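Local atomic coordinates of KLLA0C04147p (PDB entry 5WVR), a protein that probably binds sterols and transfers them between membranes through its oxysterol-binding domain, the part of the longer protein present here. Residues E198-Y203 / H405-C410. Numbering follows the deposited sequence.
Sequences EELYTY and HPVTKC
Leu200 meets His405, Val407 and Thr408 through a single methyl group, a compact example of a strand packing against a hairpin turn without any hydrogen bond between them. Its CB points toward the turn, and CG, anti to the backbone N (chi1 169°), continues toward the loop and sets CD2 against it. At the tip, CD2 lies 3.8 Å from Val407 CG1 and 3.9 Å from His405 CE1, approaching the imidazole obliquely, with Thr408 CG2 slightly farther off. Two residues along the strand, Thr202 CG2 meets Thr408 CG2 at 3.9 Å, methyl to methyl. The hydroxyls turn to other partners: Thr202 OG1 bonds His231, while Thr408 OG1 bonds Tyr187 and accepts from Cys410 N at 3.1 Å, an ST turn. Inside the turn, His405 ND1 receives Val407 N at 3.1 Å, tilted 28° from the ring plane, and more weakly Thr408 N, and the ring packs edge-to-face with Tyr412. Were an alanine here instead of His405, the Val407 and Thr408 amides would probably lose their shared acceptor and the Leu200 methyl one of its walls. The contact joins the turn of the C-terminal hairpin, strands 400-404 and 411-415, to strand 199-211 of the antiparallel barrel wall characteristic of the OSBP-related fold.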
# COMPACT_ATOMS: atom_id res chain seq x y z
N GLU A 198 -3.01 -23.82 -1.67
CA GLU A 198 -2.58 -22.46 -1.38
C GLU A 198 -1.36 -22.10 -2.22
O GLU A 198 -0.42 -22.88 -2.33
CB GLU A 198 -2.26 -22.33 0.11
CG GLU A 198 -1.73 -20.99 0.55
CD GLU A 198 -1.56 -20.89 2.08
OE1 GLU A 198 -2.52 -20.49 2.77
OE2 GLU A 198 -0.46 -21.22 2.58
N GLU A 199 -1.38 -20.91 -2.82
CA GLU A 199 -0.36 -20.55 -3.80
C GLU A 199 0.22 -19.17 -3.51
O GLU A 199 -0.50 -18.26 -3.07
CB GLU A 199 -0.94 -20.58 -5.20
CG GLU A 199 -2.12 -19.65 -5.35
CD GLU A 199 -2.75 -19.76 -6.71
OE1 GLU A 199 -3.71 -19.01 -7.00
OE2 GLU A 199 -2.27 -20.61 -7.49
N LEU A 200 1.51 -19.01 -3.79
CA LEU A 200 2.25 -17.77 -3.54
C LEU A 200 2.61 -17.05 -4.83
O LEU A 200 3.15 -17.66 -5.76
CB LEU A 200 3.53 -18.04 -2.74
CG LEU A 200 4.46 -16.83 -2.68
CD1 LEU A 200 3.80 -15.70 -1.91
CD2 LEU A 200 5.82 -17.19 -2.08
N TYR A 201 2.30 -15.76 -4.88
CA TYR A 201 2.75 -14.82 -5.90
C TYR A 201 3.71 -13.81 -5.29
O TYR A 201 3.50 -13.33 -4.18
CB TYR A 201 1.57 -14.04 -6.49
CG TYR A 201 0.49 -14.89 -7.10
CD1 TYR A 201 -0.58 -15.35 -6.33
CD2 TYR A 201 0.53 -15.21 -8.45
CE1 TYR A 201 -1.59 -16.12 -6.89
CE2 TYR A 201 -0.46 -15.99 -9.03
CZ TYR A 201 -1.53 -16.44 -8.25
OH TYR A 201 -2.50 -17.20 -8.86
N THR A 202 4.77 -13.48 -6.01
CA THR A 202 5.64 -12.40 -5.61
C THR A 202 5.86 -11.45 -6.78
O THR A 202 5.79 -11.85 -7.95
CB THR A 202 6.99 -12.92 -5.06
OG1 THR A 202 7.67 -13.67 -6.06
CG2 THR A 202 6.77 -13.79 -3.85
N TYR A 203 6.10 -10.18 -6.44
CA TYR A 203 6.38 -9.12 -7.39
C TYR A 203 7.00 -7.96 -6.63
O TYR A 203 7.00 -7.92 -5.40
CB TYR A 203 5.12 -8.65 -8.13
CG TYR A 203 4.13 -7.93 -7.24
CD1 TYR A 203 3.25 -8.63 -6.43
CD2 TYR A 203 4.10 -6.53 -7.20
CE1 TYR A 203 2.36 -7.97 -5.60
CE2 TYR A 203 3.21 -5.85 -6.37
CZ TYR A 203 2.34 -6.58 -5.58
OH TYR A 203 1.45 -5.94 -4.77
N HIS A 405 12.76 -16.16 3.91
CA HIS A 405 11.53 -16.79 3.45
C HIS A 405 11.84 -18.15 2.80
O HIS A 405 12.81 -18.27 2.05
CB HIS A 405 10.78 -15.89 2.45
CG HIS A 405 9.36 -16.32 2.21
ND1 HIS A 405 9.02 -17.30 1.31
CD2 HIS A 405 8.21 -15.93 2.80
CE1 HIS A 405 7.71 -17.48 1.33
NE2 HIS A 405 7.19 -16.66 2.23
N PRO A 406 11.04 -19.19 3.08
CA PRO A 406 11.40 -20.53 2.59
C PRO A 406 11.23 -20.68 1.09
O PRO A 406 12.00 -21.42 0.47
CB PRO A 406 10.46 -21.46 3.36
CG PRO A 406 9.29 -20.60 3.76
CD PRO A 406 9.89 -19.23 4.01
N VAL A 407 10.26 -20.02 0.47
CA VAL A 407 10.06 -20.18 -0.96
C VAL A 407 11.03 -19.30 -1.74
O VAL A 407 11.73 -19.78 -2.63
CB VAL A 407 8.61 -19.88 -1.35
CG1 VAL A 407 8.47 -19.87 -2.86
CG2 VAL A 407 7.67 -20.90 -0.73
N THR A 408 11.10 -17.99 -1.41
CA THR A 408 11.94 -17.07 -2.18
C THR A 408 13.39 -17.05 -1.73
O THR A 408 14.24 -16.54 -2.47
CB THR A 408 11.40 -15.64 -2.09
OG1 THR A 408 11.62 -15.14 -0.77
CG2 THR A 408 9.92 -15.61 -2.40
N LYS A 409 13.68 -17.53 -0.52
CA LYS A 409 15.01 -17.46 0.08
C LYS A 409 15.50 -16.01 0.25
O LYS A 409 16.70 -15.77 0.36
CB LYS A 409 16.00 -18.31 -0.71
CG LYS A 409 15.48 -19.74 -0.87
CD LYS A 409 16.49 -20.69 -1.46
CE LYS A 409 15.89 -22.09 -1.54
NZ LYS A 409 16.74 -23.08 -2.28
N CYS A 410 14.59 -15.05 0.27
CA CYS A 410 14.93 -13.67 0.59
C CYS A 410 14.63 -13.40 2.05
O CYS A 410 13.80 -14.08 2.66
CB CYS A 410 14.12 -12.68 -0.27
SG CYS A 410 14.48 -12.77 -2.03